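PDB 3GF6: uncharacterized bacterial lipoprotein from Bacteroides thetaiotaomicron VPI-5482, which is of unknown function but is a bacterial lipoprotein with an all-beta fold of two antiparallel sheets. Local coordinates for residues Y7-G11 with Q143-P147; V10-E16 with M155-K161; V41-Q47 with R201-L207; N50-K56 with N195-R201; L57-I61 with G92-S96. Where two conformers were deposited one is given. Residues are numbered along the deposited sequence.

Contact 1 (Y7-G11 with Q143-P147); sequences YYPVG and QPYPP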
# COMPACT_ATOMS: atom_id res chain seq x y z
N TYR A 7 3.22 14.38 -11.03
CA TYR A 7 4.16 13.89 -10.04
C TYR A 7 3.51 14.07 -8.70
O TYR A 7 3.07 15.17 -8.41
CB TYR A 7 5.47 14.68 -10.12
CG TYR A 7 6.53 14.42 -9.07
CD1 TYR A 7 7.02 13.11 -8.79
CD2 TYR A 7 7.10 15.47 -8.37
CE1 TYR A 7 8.03 12.92 -7.85
CE2 TYR A 7 8.09 15.28 -7.43
CZ TYR A 7 8.56 14.01 -7.17
OH TYR A 7 9.56 13.87 -6.21
N TYR A 8 3.43 12.97 -7.93
CA TYR A 8 2.64 12.88 -6.71
C TYR A 8 3.45 12.48 -5.45
O TYR A 8 3.17 11.44 -4.83
CB TYR A 8 1.55 11.86 -6.93
CG TYR A 8 0.50 12.17 -8.00
CD1 TYR A 8 -0.20 13.38 -8.01
CD2 TYR A 8 0.16 11.22 -8.92
CE1 TYR A 8 -1.22 13.63 -8.96
CE2 TYR A 8 -0.84 11.45 -9.89
CZ TYR A 8 -1.56 12.65 -9.88
OH TYR A 8 -2.55 12.86 -10.82
N PRO A 9 4.45 13.29 -5.06
CA PRO A 9 5.29 12.94 -3.91
C PRO A 9 4.59 13.09 -2.55
O PRO A 9 3.81 14.02 -2.35
CB PRO A 9 6.46 13.94 -4.00
CG PRO A 9 5.86 15.17 -4.62
CD PRO A 9 4.80 14.60 -5.62
N VAL A 10 4.93 12.20 -1.64
CA VAL A 10 4.52 12.31 -0.25
C VAL A 10 5.75 12.06 0.55
O VAL A 10 6.44 11.05 0.33
CB VAL A 10 3.42 11.32 0.10
CG1 VAL A 10 3.14 11.29 1.64
CG2 VAL A 10 2.16 11.64 -0.72
N GLY A 11 6.02 12.98 1.48
CA GLY A 11 7.20 12.93 2.32
C GLY A 11 6.96 12.27 3.67
O GLY A 11 6.35 11.20 3.77
N GLN A 143 -4.97 6.63 -5.03
CA GLN A 143 -4.01 7.74 -5.17
C GLN A 143 -4.66 9.15 -5.18
O GLN A 143 -4.34 9.97 -6.03
CB GLN A 143 -3.11 7.54 -6.39
CG GLN A 143 -1.73 8.19 -6.24
CD GLN A 143 -0.83 8.07 -7.44
OE1 GLN A 143 -1.28 7.87 -8.58
NE2 GLN A 143 0.43 8.19 -7.20
N PRO A 144 -5.55 9.46 -4.20
CA PRO A 144 -6.03 10.84 -4.13
C PRO A 144 -4.88 11.76 -3.76
O PRO A 144 -4.06 11.40 -2.91
CB PRO A 144 -7.06 10.79 -2.99
CG PRO A 144 -6.55 9.68 -2.08
CD PRO A 144 -6.02 8.64 -3.06
N TYR A 145 -4.80 12.93 -4.37
CA TYR A 145 -3.64 13.78 -4.16
C TYR A 145 -4.01 15.25 -4.04
O TYR A 145 -4.75 15.78 -4.87
CB TYR A 145 -2.63 13.62 -5.29
CG TYR A 145 -1.29 14.19 -4.91
CD1 TYR A 145 -0.93 15.50 -5.23
CD2 TYR A 145 -0.41 13.43 -4.17
CE1 TYR A 145 0.32 16.01 -4.85
CE2 TYR A 145 0.84 13.94 -3.78
CZ TYR A 145 1.19 15.23 -4.13
OH TYR A 145 2.42 15.72 -3.74
N PRO A 146 -3.46 15.93 -3.03
CA PRO A 146 -2.58 15.46 -1.96
C PRO A 146 -3.40 14.72 -0.90
O PRO A 146 -4.49 15.15 -0.54
CB PRO A 146 -1.97 16.74 -1.40
CG PRO A 146 -2.54 17.87 -2.19
CD PRO A 146 -3.71 17.38 -2.92
N PRO A 147 -2.91 13.56 -0.43
CA PRO A 147 -3.76 12.71 0.40
C PRO A 147 -4.27 13.38 1.70
O PRO A 147 -5.42 13.12 2.15
CB PRO A 147 -2.88 11.50 0.71
CG PRO A 147 -1.53 11.76 0.16
CD PRO A 147 -1.56 13.00 -0.66
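Two irregular loops meet side by side here, 7-11 from the N-terminal end of the chain and 143-147 from the connection between strands 129-139 and 153-158. Gln143 comes first; its side chain packs against the Tyr8 ring. Pro144 turns its ring away, and the chain then delivers Tyr145, the centre of the contact. Tyr8 lies over one face of its ring: CD1 of Tyr8 is 3.4 Å from CG of Tyr145, the two ring centroids are 5.0 Å apart, and the planes meet obliquely at 47°. A CH-pi contact sets CA of Tyr8 3.9 Å from the centroid of the Tyr145 ring, over the same face. At the tip, Tyr145 OH donates a short 2.6 Å hydrogen bond to Pro9 O, while CG2 of Val10 touches the ring edge at CE2 of Tyr145 (4.0 Å). The peptide bond before Pro146 is cis, and the bend after Tyr145 carries Pro147 back to Val10, whose CG2 is 3.8 Å from CG of Pro147. Tyr8 OH is hydrogen-bonded to Asn93 OD1, which ties the pair to a third loop. Beneath, Pro9 and Val10 rest on Tyr133 and Tyr135 of strand 129-139, and Pro147 packs on Val153 and Cys156 of strand 153-158, so the joined loops lie across these two adjacent strands.

Contact 2 (V10-E16 with M155-K161); sequences VGDVDIE and MCKGGMK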
# COMPACT_ATOMS: atom_id res chain seq x y z
N VAL A 10 4.93 12.20 -1.64
CA VAL A 10 4.52 12.31 -0.25
C VAL A 10 5.75 12.06 0.55
O VAL A 10 6.44 11.05 0.33
CB VAL A 10 3.42 11.32 0.10
CG1 VAL A 10 3.14 11.29 1.64
CG2 VAL A 10 2.16 11.64 -0.72
N GLY A 11 6.02 12.98 1.48
CA GLY A 11 7.20 12.93 2.32
C GLY A 11 6.96 12.27 3.67
O GLY A 11 6.35 11.20 3.77
N ASP A 12 7.42 12.95 4.73
CA ASP A 12 7.30 12.41 6.09
C ASP A 12 5.92 12.73 6.64
O ASP A 12 5.72 13.63 7.44
CB ASP A 12 8.42 12.93 6.98
CG ASP A 12 9.81 12.64 6.41
OD1 ASP A 12 10.03 11.54 5.81
OD2 ASP A 12 10.69 13.52 6.57
N VAL A 13 4.93 11.97 6.17
CA VAL A 13 3.55 12.25 6.46
C VAL A 13 3.02 11.12 7.34
O VAL A 13 3.34 9.95 7.13
CB VAL A 13 2.72 12.35 5.18
CG1 VAL A 13 1.25 12.33 5.50
CG2 VAL A 13 3.09 13.59 4.43
N ASP A 14 2.22 11.49 8.32
CA ASP A 14 1.57 10.53 9.20
C ASP A 14 0.13 10.98 9.47
O ASP A 14 -0.13 11.81 10.37
CB ASP A 14 2.34 10.42 10.51
CG ASP A 14 1.88 9.27 11.35
OD1 ASP A 14 0.83 8.67 11.05
OD2 ASP A 14 2.57 8.97 12.35
N ILE A 15 -0.78 10.45 8.65
CA ILE A 15 -2.22 10.69 8.73
C ILE A 15 -2.93 9.43 9.22
O ILE A 15 -2.74 8.34 8.63
CB ILE A 15 -2.78 11.02 7.30
CG1 ILE A 15 -2.26 12.38 6.82
CG2 ILE A 15 -4.31 10.99 7.26
CD1 ILE A 15 -2.20 12.50 5.30
N GLU A 16 -3.74 9.56 10.26
CA GLU A 16 -4.61 8.46 10.71
C GLU A 16 -5.97 9.01 11.03
O GLU A 16 -6.07 9.93 11.84
CB GLU A 16 -4.04 7.76 11.95
CG GLU A 16 -3.04 6.67 11.68
CD GLU A 16 -2.70 5.85 12.93
OE1 GLU A 16 -3.63 5.37 13.65
OE2 GLU A 16 -1.49 5.69 13.19
N MSE A 155 -5.42 6.12 6.31
CA MSE A 155 -4.08 5.95 6.83
C MSE A 155 -3.12 6.34 5.73
O MSE A 155 -3.24 5.89 4.58
CB MSE A 155 -3.78 4.51 7.28
CG MSE A 155 -2.48 4.35 8.08
SE MSE A 155 -1.67 2.60 7.88
CE MSE A 155 -1.02 2.72 6.02
N CYS A 156 -2.17 7.18 6.08
CA CYS A 156 -1.12 7.55 5.14
C CYS A 156 0.17 7.71 5.93
O CYS A 156 0.27 8.57 6.79
CB CYS A 156 -1.46 8.86 4.40
SG CYS A 156 -0.25 9.30 3.14
N LYS A 157 1.14 6.86 5.64
CA LYS A 157 2.44 6.86 6.31
C LYS A 157 3.55 6.85 5.27
O LYS A 157 3.76 5.86 4.54
CB LYS A 157 2.60 5.70 7.31
CG LYS A 157 1.71 5.86 8.56
CD LYS A 157 1.66 4.62 9.40
CE LYS A 157 0.55 4.74 10.48
NZ LYS A 157 0.66 5.87 11.47
N GLY A 158 4.24 7.98 5.20
CA GLY A 158 5.35 8.16 4.27
C GLY A 158 6.70 8.47 4.86
O GLY A 158 6.85 8.96 5.99
N GLY A 159 7.72 8.19 4.07
CA GLY A 159 9.08 8.62 4.42
C GLY A 159 9.48 8.05 5.77
O GLY A 159 9.23 6.86 6.05
N MSE A 160 10.03 8.90 6.62
CA MSE A 160 10.49 8.45 7.95
C MSE A 160 9.33 8.14 8.88
O MSE A 160 9.54 7.51 9.94
CB MSE A 160 11.42 9.47 8.60
CG MSE A 160 12.45 9.94 7.71
SE MSE A 160 13.49 11.22 8.66
CE MSE A 160 14.78 9.95 9.24
N LYS A 161 8.11 8.49 8.49
CA LYS A 161 6.94 8.02 9.23
C LYS A 161 6.54 6.58 8.85
O LYS A 161 5.79 5.95 9.58
CB LYS A 161 5.73 8.93 9.02
CG LYS A 161 5.95 10.37 9.41
CD LYS A 161 6.36 10.51 10.84
CE LYS A 161 6.40 11.99 11.24
NZ LYS A 161 6.57 12.12 12.70
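A short antiparallel beta pairing adds strand 14-16 to strand 153-158, whose other neighbour in the sheet is strand 129-139. Ile15 and Cys156 form a hydrogen-bonded pair, Ile15 N to Cys156 O at 2.8 Å and Cys156 N to Ile15 O at 2.9 Å, and Gly158 N to Val13 O (2.9 Å) prolongs the register. Cys156 lies on the same face as Ile15, its CB 3.8 Å from Ile15 CD1, and its SG is 4.1 Å from Val13 CG1. Asp12 centres an inverse gamma turn that swings the N-terminal segment past Gly158 and Gly159. A side chain on Gly158 would collide with Gly11 O, and one on Gly159 with Asp12 OD1; Gly159 also has positive phi. Asp12 OD1 accepts a 2.8 Å hydrogen bond from Met160 N, holding the turn after the strand. On the opposite face, Lys157 NZ is shared by two carboxylates in a salt-bridge network: 2.8 Å to Asp14 OD1 and 2.8 Å to Glu16 OE2.

Contact 3 (V41-Q47 with R201-L207); sequences VLDTIAQ and RENRVRL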
# COMPACT_ATOMS: atom_id res chain seq x y z
N VAL A 41 9.25 -12.56 -0.66
CA VAL A 41 9.89 -11.42 -1.30
C VAL A 41 9.37 -11.22 -2.73
O VAL A 41 9.50 -12.13 -3.56
CB VAL A 41 11.40 -11.59 -1.30
CG1 VAL A 41 12.09 -10.42 -2.01
CG2 VAL A 41 11.94 -11.73 0.17
N LEU A 42 8.75 -10.07 -3.00
CA LEU A 42 8.48 -9.66 -4.37
C LEU A 42 9.82 -9.23 -5.01
O LEU A 42 10.56 -8.47 -4.37
CB LEU A 42 7.46 -8.52 -4.38
CG LEU A 42 7.17 -7.76 -5.67
CD1 LEU A 42 6.77 -8.69 -6.86
CD2 LEU A 42 6.06 -6.72 -5.33
N ASP A 43 10.13 -9.66 -6.25
CA ASP A 43 11.44 -9.39 -6.90
C ASP A 43 11.13 -9.21 -8.40
O ASP A 43 10.83 -10.18 -9.08
CB ASP A 43 12.37 -10.58 -6.65
CG ASP A 43 13.78 -10.35 -7.07
OD1 ASP A 43 14.02 -9.45 -7.89
OD2 ASP A 43 14.65 -11.12 -6.59
N THR A 44 11.15 -7.96 -8.87
CA THR A 44 10.58 -7.55 -10.16
C THR A 44 11.45 -6.44 -10.73
O THR A 44 11.83 -5.54 -10.01
CB THR A 44 9.13 -6.99 -9.97
OG1 THR A 44 8.23 -8.04 -9.53
CG2 THR A 44 8.60 -6.35 -11.26
N ILE A 45 11.76 -6.50 -12.02
CA ILE A 45 12.47 -5.41 -12.69
C ILE A 45 11.47 -4.30 -13.01
O ILE A 45 10.45 -4.56 -13.66
CB ILE A 45 13.17 -5.91 -13.98
CG1 ILE A 45 14.43 -6.70 -13.62
CG2 ILE A 45 13.56 -4.74 -14.88
CD1 ILE A 45 15.01 -7.49 -14.77
N ALA A 46 11.74 -3.10 -12.49
CA ALA A 46 10.99 -1.91 -12.82
C ALA A 46 11.63 -1.21 -14.01
O ALA A 46 12.85 -0.95 -14.04
CB ALA A 46 10.88 -0.99 -11.62
N GLN A 47 10.80 -0.95 -15.02
CA GLN A 47 11.13 -0.19 -16.18
C GLN A 47 9.86 0.21 -16.95
O GLN A 47 8.83 -0.45 -16.85
CB GLN A 47 12.07 -0.98 -17.12
CG GLN A 47 11.45 -2.18 -17.77
CD GLN A 47 12.44 -2.92 -18.73
OE1 GLN A 47 13.27 -2.31 -19.40
NE2 GLN A 47 12.35 -4.24 -18.76
N ARG A 201 18.00 3.05 -16.59
CA ARG A 201 16.68 2.91 -17.20
C ARG A 201 15.82 1.92 -16.43
O ARG A 201 14.61 2.01 -16.47
CB ARG A 201 16.87 2.40 -18.63
CG ARG A 201 15.70 2.42 -19.56
CD ARG A 201 14.96 1.10 -19.53
NE ARG A 201 13.69 1.11 -20.23
CZ ARG A 201 13.50 0.53 -21.40
NH1 ARG A 201 14.50 -0.08 -22.02
NH2 ARG A 201 12.30 0.56 -21.96
N GLU A 202 16.44 0.95 -15.76
CA GLU A 202 15.67 -0.07 -15.03
C GLU A 202 16.28 -0.34 -13.68
O GLU A 202 17.43 0.02 -13.44
CB GLU A 202 15.61 -1.37 -15.84
CG GLU A 202 16.96 -2.08 -16.03
CD GLU A 202 17.80 -1.50 -17.16
OE1 GLU A 202 17.35 -1.52 -18.32
OE2 GLU A 202 18.92 -1.02 -16.89
N ASN A 203 15.52 -1.01 -12.81
CA ASN A 203 16.09 -1.51 -11.57
C ASN A 203 15.39 -2.76 -11.10
O ASN A 203 14.18 -2.89 -11.24
CB ASN A 203 16.03 -0.49 -10.45
CG ASN A 203 16.92 -0.91 -9.27
OD1 ASN A 203 16.42 -1.07 -8.14
ND2 ASN A 203 18.23 -1.17 -9.55
N ARG A 204 16.16 -3.64 -10.49
CA ARG A 204 15.59 -4.82 -9.89
C ARG A 204 15.11 -4.43 -8.52
O ARG A 204 15.91 -4.16 -7.63
CB ARG A 204 16.66 -5.89 -9.78
CG ARG A 204 16.18 -7.17 -9.16
CD ARG A 204 17.32 -7.97 -8.65
NE ARG A 204 16.86 -9.18 -8.00
CZ ARG A 204 17.69 -10.09 -7.50
NH1 ARG A 204 19.02 -9.95 -7.62
NH2 ARG A 204 17.21 -11.16 -6.91
N VAL A 205 13.79 -4.39 -8.33
CA VAL A 205 13.21 -3.94 -7.07
C VAL A 205 12.76 -5.14 -6.22
O VAL A 205 12.08 -6.08 -6.72
CB VAL A 205 11.98 -3.02 -7.32
CG1 VAL A 205 11.32 -2.60 -6.00
CG2 VAL A 205 12.40 -1.77 -8.15
N ARG A 206 13.13 -5.12 -4.94
CA ARG A 206 12.69 -6.18 -4.02
C ARG A 206 11.85 -5.60 -2.91
O ARG A 206 12.14 -4.51 -2.42
CB ARG A 206 13.91 -6.94 -3.48
CG ARG A 206 14.42 -7.96 -4.48
CD ARG A 206 15.52 -8.80 -3.96
NE ARG A 206 16.66 -8.00 -3.59
CZ ARG A 206 17.67 -8.41 -2.83
NH1 ARG A 206 17.71 -9.65 -2.34
NH2 ARG A 206 18.64 -7.56 -2.55
N LEU A 207 10.77 -6.30 -2.55
CA LEU A 207 9.95 -5.90 -1.44
C LEU A 207 9.74 -7.16 -0.61
O LEU A 207 9.01 -8.07 -1.04
CB LEU A 207 8.59 -5.31 -1.88
CG LEU A 207 7.67 -4.82 -0.75
CD1 LEU A 207 8.32 -3.55 -0.12
CD2 LEU A 207 6.25 -4.52 -1.20
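Strands 40-46 and 203-219 are antiparallel neighbours in one of the two sheets of this all-beta fold. The pairs Leu42-Leu207, Thr44-Val205 and Ala46-Asn203 are each closed by two backbone hydrogen bonds. Side chains alternate between the faces. On one lie Leu42, Thr44, Ala46, Asn203, Val205 and Leu207, and it meets the other sheet. Val205 and Leu207, both t at chi1, are directed at Phe59 and Ile61 there; CG2 of Val205 is also 3.9 Å from Ala46 CB, and CB of Leu207 is 4.2 Å from CB of Leu42. Asn203, likewise t, has its side chain bonded to Ser125. The opposite face, with Asp43, Ile45, Arg204 and Arg206, is largely polar; Ile45, m at chi1, sets its CG2 4.1 Å from Glu202 CB. Arg206, m at chi1, brings its CG to 3.6 Å from Asp43 CG. At the far end, Gln47 OE1 sits over one face of the Arg201 guanidinium, 3.5 Å from CZ of Arg201. Arg201 NH2 bonds to Tyr48 O. Arg204, t at chi1, chi2 and chi3, extends diagonally to Asp43, also t at chi1, in a two-pronged salt bridge: NE of Arg204 to OD1 of Asp43 at 2.9 Å, and NH2 of Arg204 to OD2 of Asp43 at 2.6 Å.

Contact 4 (N50-K56 with N195-R201); sequences NDPTLGK and NLAGQKR. With EDO (1,2-ethanediol), chain E.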
# COMPACT_ATOMS: atom_id res chain seq x y z
N ASN A 50 8.43 1.00 -23.80
CA ASN A 50 8.34 1.92 -24.93
C ASN A 50 9.05 3.25 -24.74
O ASN A 50 8.98 4.09 -25.65
CB ASN A 50 6.86 2.15 -25.30
CG ASN A 50 6.20 0.88 -25.85
OD1 ASN A 50 6.88 0.06 -26.47
ND2 ASN A 50 4.90 0.75 -25.68
N ASP A 51 9.75 3.43 -23.62
CA ASP A 51 10.47 4.69 -23.34
C ASP A 51 11.76 4.37 -22.55
O ASP A 51 11.72 4.04 -21.37
CB ASP A 51 9.58 5.63 -22.54
CG ASP A 51 10.25 6.95 -22.21
OD1 ASP A 51 11.40 7.15 -22.64
OD2 ASP A 51 9.60 7.81 -21.59
N PRO A 52 12.89 4.49 -23.21
CA PRO A 52 14.15 4.17 -22.57
C PRO A 52 14.84 5.33 -21.84
O PRO A 52 16.00 5.19 -21.49
CB PRO A 52 15.02 3.70 -23.73
CG PRO A 52 14.20 3.64 -24.89
CD PRO A 52 13.01 4.52 -24.67
N THR A 53 14.11 6.41 -21.57
CA THR A 53 14.65 7.59 -20.88
C THR A 53 15.15 7.15 -19.51
O THR A 53 14.47 6.40 -18.79
CB THR A 53 13.55 8.65 -20.73
OG1 THR A 53 13.02 8.99 -22.02
CG2 THR A 53 14.05 9.91 -19.99
N LEU A 54 16.34 7.63 -19.17
CA LEU A 54 16.98 7.27 -17.92
C LEU A 54 16.45 8.12 -16.77
O LEU A 54 16.10 9.30 -16.94
CB LEU A 54 18.49 7.51 -18.01
CG LEU A 54 19.20 6.81 -19.17
CD1 LEU A 54 20.68 7.13 -19.15
CD2 LEU A 54 18.96 5.31 -19.11
N GLY A 55 16.46 7.52 -15.61
CA GLY A 55 16.53 8.26 -14.35
C GLY A 55 15.33 8.26 -13.41
O GLY A 55 15.42 8.86 -12.34
N LYS A 56 14.22 7.67 -13.81
CA LYS A 56 13.01 7.70 -12.98
C LYS A 56 12.16 6.45 -13.15
O LYS A 56 11.90 6.02 -14.27
CB LYS A 56 12.20 8.93 -13.37
CG LYS A 56 11.02 9.27 -12.50
CD LYS A 56 10.47 10.62 -13.04
CE LYS A 56 9.03 10.88 -12.74
NZ LYS A 56 8.59 12.03 -13.66
N ASN A 195 8.45 6.25 -5.84
CA ASN A 195 9.17 6.76 -6.99
C ASN A 195 10.67 6.61 -6.71
O ASN A 195 11.11 6.93 -5.63
CB ASN A 195 8.89 8.23 -7.30
CG ASN A 195 9.59 8.70 -8.57
OD1 ASN A 195 9.49 8.04 -9.62
ND2 ASN A 195 10.37 9.80 -8.48
N LEU A 196 11.41 6.08 -7.66
CA LEU A 196 12.88 6.06 -7.55
C LEU A 196 13.50 7.05 -8.53
O LEU A 196 13.03 7.21 -9.64
CB LEU A 196 13.45 4.68 -7.87
CG LEU A 196 12.76 3.46 -7.25
CD1 LEU A 196 13.37 2.13 -7.78
CD2 LEU A 196 12.79 3.51 -5.73
N ALA A 197 14.58 7.70 -8.08
CA ALA A 197 15.39 8.58 -8.91
C ALA A 197 16.77 7.96 -9.01
O ALA A 197 17.28 7.40 -8.04
CB ALA A 197 15.43 10.01 -8.30
N GLY A 198 17.37 7.99 -10.20
CA GLY A 198 18.63 7.30 -10.43
C GLY A 198 19.29 7.66 -11.75
O GLY A 198 18.96 8.66 -12.38
N GLN A 199 20.24 6.83 -12.15
CA GLN A 199 21.06 7.13 -13.33
C GLN A 199 20.81 6.19 -14.51
O GLN A 199 21.35 6.41 -15.59
CB GLN A 199 22.56 7.06 -12.98
CG GLN A 199 22.98 7.82 -11.72
CD GLN A 199 22.36 9.19 -11.62
OE1 GLN A 199 21.70 9.51 -10.62
NE2 GLN A 199 22.54 9.99 -12.65
N LYS A 200 20.00 5.15 -14.31
CA LYS A 200 19.79 4.12 -15.32
C LYS A 200 18.32 4.08 -15.81
O LYS A 200 17.50 4.93 -15.48
CB LYS A 200 20.24 2.76 -14.74
CG LYS A 200 21.75 2.71 -14.36
CD LYS A 200 22.63 2.78 -15.60
CE LYS A 200 24.12 2.72 -15.27
NZ LYS A 200 24.92 3.52 -16.24
N ARG A 201 18.00 3.05 -16.59
CA ARG A 201 16.68 2.91 -17.20
C ARG A 201 15.82 1.92 -16.43
O ARG A 201 14.61 2.01 -16.47
CB ARG A 201 16.87 2.40 -18.63
CG ARG A 201 15.70 2.42 -19.56
CD ARG A 201 14.96 1.10 -19.53
NE ARG A 201 13.69 1.11 -20.23
CZ ARG A 201 13.50 0.53 -21.40
NH1 ARG A 201 14.50 -0.08 -22.02
NH2 ARG A 201 12.30 0.56 -21.96
C1 EDO E . 17.87 10.68 -20.76
O1 EDO E . 17.72 9.32 -21.04
C2 EDO E . 17.97 11.39 -22.08
O2 EDO E . 16.70 11.98 -22.34
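Gly55 bonds through both its backbone polar atoms to a tight bend, and does so at phi 112°, psi -4°, where a side chain would be jammed against the carbonyl oxygen of the preceding residue. Its N donates to Lys200 O at 2.8 Å, and its O accepts from Gly198 N at 3.0 Å, so the loop is pinned both to the end of strand 187-198 and to the turn that follows. CA-H...O contacts add to this: CA of Gly55 is 3.2 Å from Gly198 O, CA of Leu54 is 3.4 Å from Lys200 O, and CA of Lys56 is 3.4 Å from Leu196 O. Arg201 is the most heavily covered residue. Its aliphatic part lies along the loop, CG 3.4 Å from Pro52 O and CB 3.6 Å from Leu54 CD2, while Pro52 CA sits over one face of its guanidinium, whose NH2 is hydrogen-bonded to Tyr48 O. Upstream, Asp51 OD1 accepts from Thr53 N (3.0 Å) in an Asx turn and from Thr53 OG1 (2.5 Å). On the outer side, Leu54 N donates at 2.9 Å to O1 of a 1,2-ethanediol, probably taken up from the crystallisation liquor. Lys56 and Ala197 then form a non-hydrogen-bonded antiparallel pair. The arrangement is the beginning of a beta-sheet pairing, where a surface loop leads into strand 56-62 beside strand 187-198.

Contact 5 (L57-I61 with G92-S96); sequences LTFMI and GNYPS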
# COMPACT_ATOMS: atom_id res chain seq x y z
N LEU A 57 11.73 5.90 -12.02
CA LEU A 57 10.78 4.77 -12.00
C LEU A 57 9.69 5.01 -10.96
O LEU A 57 9.95 4.93 -9.75
CB LEU A 57 11.54 3.48 -11.71
CG LEU A 57 12.66 3.07 -12.66
CD1 LEU A 57 13.51 1.97 -11.99
CD2 LEU A 57 12.10 2.60 -14.00
N THR A 58 8.48 5.25 -11.44
CA THR A 58 7.30 5.49 -10.58
C THR A 58 6.44 4.23 -10.63
O THR A 58 6.04 3.78 -11.73
CB THR A 58 6.53 6.70 -11.04
OG1 THR A 58 7.43 7.81 -11.19
CG2 THR A 58 5.44 7.00 -10.00
N PHE A 59 6.16 3.63 -9.47
CA PHE A 59 5.37 2.40 -9.43
C PHE A 59 4.65 2.23 -8.14
O PHE A 59 4.96 2.91 -7.15
CB PHE A 59 6.22 1.15 -9.74
CG PHE A 59 7.44 0.99 -8.90
CD1 PHE A 59 7.39 0.41 -7.63
CD2 PHE A 59 8.65 1.44 -9.35
CE1 PHE A 59 8.57 0.33 -6.85
CE2 PHE A 59 9.80 1.33 -8.59
CZ PHE A 59 9.76 0.76 -7.35
N MSE A 60 3.63 1.36 -8.16
CA MSE A 60 2.90 1.09 -6.97
C MSE A 60 2.83 -0.41 -6.70
O MSE A 60 3.08 -1.23 -7.58
CB MSE A 60 1.50 1.74 -7.02
CG MSE A 60 0.66 1.18 -8.04
SE MSE A 60 -0.50 -0.26 -7.37
CE MSE A 60 -1.48 -0.13 -9.05
N ILE A 61 2.52 -0.70 -5.44
CA ILE A 61 2.48 -2.08 -4.96
C ILE A 61 1.05 -2.37 -4.51
O ILE A 61 0.43 -1.63 -3.71
CB ILE A 61 3.44 -2.34 -3.77
CG1 ILE A 61 4.87 -1.93 -4.11
CG2 ILE A 61 3.34 -3.83 -3.31
CD1 ILE A 61 5.44 -2.64 -5.31
N GLY A 92 2.51 10.07 -13.39
CA GLY A 92 2.44 9.30 -12.18
C GLY A 92 1.07 8.68 -11.92
O GLY A 92 0.88 7.98 -10.95
N ASN A 93 0.11 8.89 -12.81
CA ASN A 93 -1.16 8.17 -12.70
C ASN A 93 -1.01 6.70 -13.10
O ASN A 93 -0.02 6.31 -13.71
CB ASN A 93 -2.23 8.81 -13.57
CG ASN A 93 -2.70 10.15 -13.03
OD1 ASN A 93 -3.13 10.25 -11.86
ND2 ASN A 93 -2.68 11.17 -13.87
N TYR A 94 -2.00 5.90 -12.70
CA TYR A 94 -2.04 4.47 -13.00
C TYR A 94 -3.20 4.17 -13.93
O TYR A 94 -4.22 4.85 -13.92
CB TYR A 94 -2.08 3.64 -11.68
CG TYR A 94 -0.73 3.75 -10.97
CD1 TYR A 94 0.31 2.92 -11.30
CD2 TYR A 94 -0.47 4.82 -10.09
CE1 TYR A 94 1.59 3.08 -10.73
CE2 TYR A 94 0.77 5.00 -9.52
CZ TYR A 94 1.81 4.13 -9.84
OH TYR A 94 3.03 4.34 -9.27
N PRO A 95 -3.04 3.16 -14.79
CA PRO A 95 -4.15 2.75 -15.64
C PRO A 95 -5.36 2.34 -14.80
O PRO A 95 -5.21 1.74 -13.73
CB PRO A 95 -3.59 1.53 -16.41
CG PRO A 95 -2.37 1.16 -15.76
CD PRO A 95 -1.87 2.29 -14.92
N SER A 96 -6.56 2.63 -15.30
CA SER A 96 -7.80 2.30 -14.58
C SER A 96 -7.89 0.82 -14.19
O SER A 96 -8.32 0.46 -13.07
CB SER A 96 -9.01 2.71 -15.42
OG SER A 96 -9.10 1.94 -16.61
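Strand 56-62, an inner strand of one antiparallel sheet in this all-beta fold, is covered on one side by the loop 92-96, and Tyr94 supplies most of the cover. Its ring reaches in from the loop and lies against the strand, with Met60 and Thr58, two residues apart on the same face, as its main partners. Met60, deposited as selenomethionine, crosses the ring: chi1 is p, and CG stands 3.6 Å from the centroid of the Tyr94 ring, over the face on the CE1 side, in a CH-pi contact. The selenium lies farther out, SE of Met60 5.3 Å from the centroid of the Tyr94 ring, in an oblique Met-aromatic contact. Further back along the strand, the methyl CG2 of Thr58 is 3.7 Å from Tyr94 OH and 4.4 Å from Gly92 CA, so the loop backbone also touches the strand here. The hydroxyl of Thr58 is engaged elsewhere, with Asn195 OD1 on the neighbouring strand 187-198. Phe59 points its CB the other way, toward the sheet that carries Val205. The association is thus one of apolar contact, with Gln143 packing against Tyr94 from another loop and Phe142 against Met60. Between side chains of the two segments the closest pair is Met60 CG and Tyr94 CE1, 3.4 Å apart.

In the fold
Contacts 2, 4 and 5 reach one sheet and contact 3 the other, while contact 1 joins two loops. Contacts 1 and 2 share Val10 and Gly11, and have centres 10 Å apart; Pro147 CG touches Cys156 SG at 4.1 Å. Contact 1 also reaches contact 5 through Tyr8 OH and Asn93 OD1, 2.9 Å apart. Contacts 4 and 5 lie on neighbouring strands, joined where Leu196 N meets Leu57 O at 2.8 Å, and contacts 3 and 4 share Arg201. Between the sheets, Leu207 CD2 of contact 3 meets Ile61 CG2 of contact 5 at 3.7 Å. No active site is known; the 1,2-ethanediol at Leu54 N of contact 4 is probably from the crystallisation liquor.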